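Local coordinates for protein alpha-amylase (Eisenia fetida, PDB 6M4K) that probably hydrolyses internal alpha-1,4-glucosidic linkages of starch-like polysaccharides, as a calcium-containing glycoside hydrolase family 13 alpha-amylase, at residues Ala322-Ala334 with Glu385-His398. Residues are numbered along the deposited sequence; the frame is centred on the assembly and turned at random.
With SO4 (sulfate ion), chain F.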
loop_
_atom_site.group_PDB
_atom_site.type_symbol
_atom_site.label_atom_id
_atom_site.label_comp_id
_atom_site.label_asym_id
_atom_site.label_seq_id
_atom_site.Cartn_x
_atom_site.Cartn_y
_atom_site.Cartn_z
ATOM N N ALA A 322 13.513 -0.972 -11.405
ATOM C CA ALA A 322 13.973 -0.905 -10.021
ATOM C C ALA A 322 14.697 0.397 -9.706
ATOM O O ALA A 322 14.523 0.961 -8.615
ATOM C CB ALA A 322 14.868 -2.105 -9.714
ATOM N N ASN A 323 15.531 0.894 -10.625
ATOM C CA ASN A 323 16.306 2.089 -10.310
ATOM C C ASN A 323 15.400 3.300 -10.129
ATOM O O ASN A 323 15.528 4.047 -9.153
ATOM C CB ASN A 323 17.354 2.352 -11.395
ATOM C CG ASN A 323 18.453 3.274 -10.923
ATOM O OD1 ASN A 323 19.054 3.052 -9.867
ATOM N ND2 ASN A 323 18.711 4.330 -11.687
ATOM N N MET A 324 14.476 3.503 -11.066
ATOM C CA MET A 324 13.528 4.606 -10.945
ATOM C C MET A 324 12.592 4.404 -9.760
ATOM O O MET A 324 12.223 5.368 -9.084
ATOM C CB MET A 324 12.714 4.711 -12.226
ATOM C CG MET A 324 13.513 5.244 -13.407
ATOM S SD MET A 324 12.461 5.598 -14.828
ATOM C CE MET A 324 12.023 3.951 -15.311
ATOM N N TYR A 325 12.181 3.163 -9.514
ATOM C CA TYR A 325 11.310 2.863 -8.379
ATOM C C TYR A 325 11.957 3.252 -7.059
ATOM O O TYR A 325 11.288 3.782 -6.162
ATOM C CB TYR A 325 11.050 1.370 -8.395
ATOM C CG TYR A 325 10.018 0.822 -7.441
ATOM C CD1 TYR A 325 8.672 1.151 -7.558
ATOM C CD2 TYR A 325 10.376 -0.109 -6.481
ATOM C CE1 TYR A 325 7.716 0.590 -6.712
ATOM C CE2 TYR A 325 9.432 -0.669 -5.638
ATOM C CZ TYR A 325 8.112 -0.310 -5.753
ATOM O OH TYR A 325 7.201 -0.914 -4.922
ATOM N N LYS A 326 13.253 2.998 -6.916
ATOM C CA LYS A 326 13.942 3.387 -5.693
ATOM C C LYS A 326 14.027 4.901 -5.565
ATOM O O LYS A 326 13.952 5.436 -4.453
ATOM C CB LYS A 326 15.338 2.769 -5.651
ATOM C CG LYS A 326 15.328 1.279 -5.378
ATOM C CD LYS A 326 16.741 0.728 -5.352
ATOM C CE LYS A 326 17.279 0.547 -6.750
ATOM N NZ LYS A 326 18.637 -0.076 -6.714
ATOM N N ILE A 327 14.217 5.610 -6.681
ATOM C CA ILE A 327 14.238 7.071 -6.628
ATOM C C ILE A 327 12.894 7.604 -6.143
ATOM O O ILE A 327 12.824 8.454 -5.248
ATOM C CB ILE A 327 14.618 7.656 -7.998
ATOM C CG1 ILE A 327 16.068 7.310 -8.333
ATOM C CG2 ILE A 327 14.413 9.167 -7.997
ATOM C CD1 ILE A 327 16.449 7.641 -9.773
ATOM N N ALA A 328 11.808 7.127 -6.751
ATOM C CA ALA A 328 10.477 7.588 -6.369
ATOM C C ALA A 328 10.172 7.252 -4.914
ATOM O O ALA A 328 9.595 8.073 -4.191
ATOM C CB ALA A 328 9.434 6.952 -7.286
ATOM N N THR A 329 10.528 6.041 -4.475
ATOM C CA THR A 329 10.264 5.638 -3.095
ATOM C C THR A 329 11.102 6.456 -2.123
ATOM O O THR A 329 10.611 6.866 -1.064
ATOM C CB THR A 329 10.513 4.134 -2.919
ATOM O OG1 THR A 329 9.677 3.389 -3.815
ATOM C CG2 THR A 329 10.208 3.711 -1.484
ATOM N N ALA A 330 12.365 6.719 -2.465
ATOM C CA ALA A 330 13.199 7.534 -1.590
ATOM C C ALA A 330 12.615 8.927 -1.427
ATOM O O ALA A 330 12.564 9.464 -0.316
ATOM C CB ALA A 330 14.624 7.615 -2.137
ATOM N N PHE A 331 12.192 9.545 -2.532
ATOM C CA PHE A 331 11.532 10.839 -2.426
ATOM C C PHE A 331 10.313 10.763 -1.514
ATOM O O PHE A 331 10.144 11.598 -0.616
ATOM C CB PHE A 331 11.136 11.385 -3.801
ATOM C CG PHE A 331 10.392 12.684 -3.700
ATOM C CD1 PHE A 331 11.084 13.869 -3.519
ATOM C CD2 PHE A 331 9.005 12.711 -3.707
ATOM C CE1 PHE A 331 10.412 15.064 -3.381
ATOM C CE2 PHE A 331 8.323 13.909 -3.548
ATOM C CZ PHE A 331 9.028 15.084 -3.394
ATOM N N GLU A 332 9.441 9.783 -1.751
ATOM C CA GLU A 332 8.210 9.662 -0.972
ATOM C C GLU A 332 8.501 9.522 0.520
ATOM O O GLU A 332 7.785 10.089 1.355
ATOM C CB GLU A 332 7.424 8.465 -1.501
ATOM C CG GLU A 332 6.371 7.907 -0.585
ATOM C CD GLU A 332 5.865 6.599 -1.116
ATOM O OE1 GLU A 332 4.837 6.621 -1.793
ATOM O OE2 GLU A 332 6.530 5.556 -0.874
ATOM N N LEU A 333 9.555 8.785 0.872
ATOM C CA LEU A 333 9.903 8.541 2.268
ATOM C C LEU A 333 10.579 9.747 2.899
ATOM O O LEU A 333 10.445 9.958 4.107
ATOM C CB LEU A 333 10.816 7.317 2.368
ATOM C CG LEU A 333 10.068 5.983 2.241
ATOM C CD1 LEU A 333 11.042 4.847 2.003
ATOM C CD2 LEU A 333 9.248 5.715 3.505
ATOM N N ALA A 334 11.325 10.527 2.116
ATOM C CA ALA A 334 11.992 11.707 2.647
ATOM C C ALA A 334 11.063 12.901 2.761
ATOM O O ALA A 334 11.347 13.813 3.546
ATOM C CB ALA A 334 13.163 12.090 1.739
ATOM N N GLU A 385 10.715 -5.892 -1.548
ATOM C CA GLU A 385 11.139 -4.493 -1.641
ATOM C C GLU A 385 11.401 -3.876 -0.273
ATOM O O GLU A 385 12.285 -3.029 -0.123
ATOM C CB GLU A 385 10.065 -3.656 -2.352
ATOM C CG GLU A 385 9.864 -3.956 -3.835
ATOM C CD GLU A 385 8.757 -4.955 -4.098
ATOM O OE1 GLU A 385 8.694 -5.996 -3.412
ATOM O OE2 GLU A 385 7.940 -4.690 -4.998
ATOM N N HIS A 386 10.602 -4.243 0.729
ATOM C CA HIS A 386 10.755 -3.645 2.051
ATOM C C HIS A 386 12.078 -4.020 2.702
ATOM O O HIS A 386 12.517 -3.330 3.628
ATOM C CB HIS A 386 9.586 -4.061 2.945
ATOM C CG HIS A 386 9.579 -5.515 3.274
ATOM N ND1 HIS A 386 9.231 -6.488 2.360
ATOM C CD2 HIS A 386 9.909 -6.163 4.415
ATOM C CE1 HIS A 386 9.337 -7.674 2.932
ATOM N NE2 HIS A 386 9.749 -7.505 4.177
ATOM N N ARG A 387 12.719 -5.095 2.228
ATOM C CA ARG A 387 14.045 -5.501 2.674
ATOM C C ARG A 387 15.181 -4.961 1.810
ATOM O O ARG A 387 16.346 -5.270 2.091
ATOM C CB ARG A 387 14.148 -7.029 2.742
ATOM C CG ARG A 387 13.352 -7.704 3.849
ATOM C CD ARG A 387 14.072 -8.976 4.271
ATOM N NE ARG A 387 13.356 -9.765 5.262
ATOM C CZ ARG A 387 13.946 -10.696 6.004
ATOM N NH1 ARG A 387 15.249 -10.920 5.860
ATOM N NH2 ARG A 387 13.251 -11.393 6.893
ATOM N N TRP A 388 14.897 -4.187 0.765
ATOM C CA TRP A 388 15.975 -3.552 0.017
ATOM C C TRP A 388 16.607 -2.471 0.879
ATOM O O TRP A 388 15.901 -1.680 1.510
ATOM C CB TRP A 388 15.435 -2.900 -1.253
ATOM C CG TRP A 388 14.859 -3.829 -2.292
ATOM C CD1 TRP A 388 14.669 -5.175 -2.196
ATOM C CD2 TRP A 388 14.393 -3.450 -3.590
ATOM N NE1 TRP A 388 14.112 -5.664 -3.366
ATOM C CE2 TRP A 388 13.936 -4.616 -4.234
ATOM C CE3 TRP A 388 14.325 -2.230 -4.270
ATOM C CZ2 TRP A 388 13.428 -4.598 -5.530
ATOM C CZ3 TRP A 388 13.812 -2.213 -5.553
ATOM C CH2 TRP A 388 13.369 -3.390 -6.169
ATOM N N ARG A 389 17.942 -2.408 0.879
ATOM C CA ARG A 389 18.627 -1.423 1.712
ATOM C C ARG A 389 18.175 -0.006 1.384
ATOM O O ARG A 389 18.017 0.830 2.284
ATOM C CB ARG A 389 20.150 -1.547 1.558
ATOM C CG ARG A 389 20.950 -0.567 2.433
ATOM C CD ARG A 389 22.439 -0.577 2.066
ATOM N NE ARG A 389 22.584 -0.034 0.723
ATOM C CZ ARG A 389 22.776 -0.754 -0.374
ATOM N NH1 ARG A 389 22.916 -2.075 -0.311
ATOM N NH2 ARG A 389 22.828 -0.129 -1.546
ATOM N N GLU A 390 17.989 0.299 0.095
ATOM C CA GLU A 390 17.570 1.640 -0.286
ATOM C C GLU A 390 16.219 1.985 0.323
ATOM O O GLU A 390 15.971 3.148 0.671
ATOM C CB GLU A 390 17.531 1.765 -1.809
ATOM C CG GLU A 390 18.883 1.504 -2.504
ATOM C CD GLU A 390 19.114 0.048 -2.908
ATOM O OE1 GLU A 390 18.490 -0.878 -2.345
ATOM O OE2 GLU A 390 19.936 -0.177 -3.826
ATOM N N MET A 391 15.356 0.984 0.496
ATOM C CA MET A 391 14.058 1.203 1.126
ATOM C C MET A 391 14.180 1.290 2.640
ATOM O O MET A 391 13.746 2.267 3.246
ATOM C CB MET A 391 13.089 0.080 0.762
ATOM C CG MET A 391 12.273 0.351 -0.468
ATOM S SD MET A 391 13.306 0.654 -1.915
ATOM C CE MET A 391 12.091 0.535 -3.223
ATOM N N TYR A 392 14.754 0.269 3.276
ATOM C CA TYR A 392 14.731 0.289 4.737
ATOM C C TYR A 392 15.606 1.389 5.316
ATOM O O TYR A 392 15.277 1.932 6.375
ATOM C CB TYR A 392 14.967 -1.088 5.365
ATOM C CG TYR A 392 16.347 -1.706 5.219
ATOM C CD1 TYR A 392 17.448 -1.190 5.888
ATOM C CD2 TYR A 392 16.524 -2.849 4.456
ATOM C CE1 TYR A 392 18.700 -1.779 5.769
ATOM C CE2 TYR A 392 17.763 -3.459 4.346
ATOM C CZ TYR A 392 18.844 -2.913 4.989
ATOM O OH TYR A 392 20.086 -3.519 4.860
ATOM N N ASN A 393 16.691 1.773 4.635
ATOM C CA ASN A 393 17.471 2.897 5.141
ATOM C C ASN A 393 16.754 4.223 4.927
ATOM O O ASN A 393 16.957 5.165 5.699
ATOM C CB ASN A 393 18.875 2.903 4.539
ATOM C CG ASN A 393 19.849 2.083 5.358
ATOM O OD1 ASN A 393 19.470 1.480 6.365
ATOM N ND2 ASN A 393 21.114 2.063 4.942
ATOM N N MET A 394 15.902 4.315 3.902
ATOM C CA MET A 394 15.069 5.498 3.764
ATOM C C MET A 394 13.879 5.478 4.715
ATOM O O MET A 394 13.370 6.550 5.059
ATOM C CB MET A 394 14.627 5.714 2.314
ATOM C CG MET A 394 15.745 6.247 1.411
ATOM S SD MET A 394 16.535 7.749 2.023
ATOM C CE MET A 394 15.127 8.858 2.153
ATOM N N VAL A 395 13.442 4.301 5.163
ATOM C CA VAL A 395 12.486 4.254 6.267
ATOM C C VAL A 395 13.126 4.783 7.540
ATOM O O VAL A 395 12.517 5.573 8.272
ATOM C CB VAL A 395 11.932 2.831 6.426
ATOM C CG1 VAL A 395 11.178 2.652 7.755
ATOM C CG2 VAL A 395 11.049 2.480 5.226
ATOM N N ARG A 396 14.373 4.389 7.808
ATOM C CA ARG A 396 15.097 4.962 8.938
ATOM C C ARG A 396 15.249 6.474 8.792
ATOM O O ARG A 396 15.029 7.212 9.757
ATOM C CB ARG A 396 16.445 4.256 9.131
ATOM C CG ARG A 396 17.224 4.768 10.344
ATOM C CD ARG A 396 18.392 3.864 10.684
ATOM N NE ARG A 396 19.360 3.855 9.592
ATOM C CZ ARG A 396 20.518 3.203 9.614
ATOM N NH1 ARG A 396 20.862 2.491 10.679
ATOM N NH2 ARG A 396 21.331 3.274 8.565
ATOM N N PHE A 397 15.603 6.955 7.591
ATOM C CA PHE A 397 15.663 8.394 7.336
ATOM C C PHE A 397 14.330 9.045 7.677
ATOM O O PHE A 397 14.275 10.044 8.397
ATOM C CB PHE A 397 16.009 8.622 5.856
ATOM C CG PHE A 397 16.142 10.078 5.439
ATOM C CD1 PHE A 397 15.023 10.883 5.271
ATOM C CD2 PHE A 397 17.392 10.612 5.127
ATOM C CE1 PHE A 397 15.147 12.192 4.858
ATOM C CE2 PHE A 397 17.530 11.923 4.707
ATOM C CZ PHE A 397 16.412 12.723 4.579
ATOM N N HIS A 398 13.244 8.481 7.151
ATOM C CA HIS A 398 11.896 8.974 7.423
ATOM C C HIS A 398 11.624 9.043 8.917
ATOM O O HIS A 398 11.082 10.039 9.410
ATOM C CB HIS A 398 10.927 7.999 6.753
ATOM C CG HIS A 398 9.475 8.245 7.038
ATOM N ND1 HIS A 398 8.657 8.948 6.181
ATOM C CD2 HIS A 398 8.683 7.815 8.049
ATOM C CE1 HIS A 398 7.422 8.952 6.658
ATOM N NE2 HIS A 398 7.418 8.293 7.805
HETATM S S SO4 F . 15.213 1.147 -14.446
HETATM O O1 SO4 F . 14.434 2.060 -13.614
HETATM O O2 SO4 F . 16.122 1.941 -15.267
HETATM O O3 SO4 F . 15.974 0.253 -13.571
HETATM O O4 SO4 F . 14.325 0.356 -15.294
#
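H398 donates from ND1 to the backbone O of L333 at 2.9 Å. The bond lies in the carbonyl plane, on a lone pair, and almost in the imidazole plane. D17 takes the NE2 of H398, so both ring nitrogens are engaged and the ring's rotation is fixed. At the other end of the contact, K326 NZ forms a salt bridge with E390 OE2 at 3.2 Å, meeting it from above the carboxylate plane. N490 is a further polar partner of both residues. K326 CD lies over the E390 carboxylate, and the bend at chi3 (-78°) keeps NZ on that same side; CG rests at the edge of the W388 indole, 3.8 Å from CZ3. A methionine in place of K326 would probably leave E390 OE2 without this lysine charge, with N490 and a long charge contact to R389 remaining. Between these ends the packing is apolar. In one of its two conformers, M391 touches Y325 and T329 through CE. L333 is a knob among M391, M394, V395 and H398, with CD1 3.7 Å from M394 CB. M394 CE lies over a face of the F397 ring, and A334 CB touches both residues. The segment axes run nearly parallel, approach to 8.8 Å and cross at -16°. Helix 322-334 forms the beta-alpha-beta crossover between TIM-barrel strands 295-297 and 339-344, touching the latter, and packs in the outer helical layer beside the helix that follows it. Helix 259-270 flanks its other side, and strand 492-496 of the C-terminal all-beta domain meets A330 and M394.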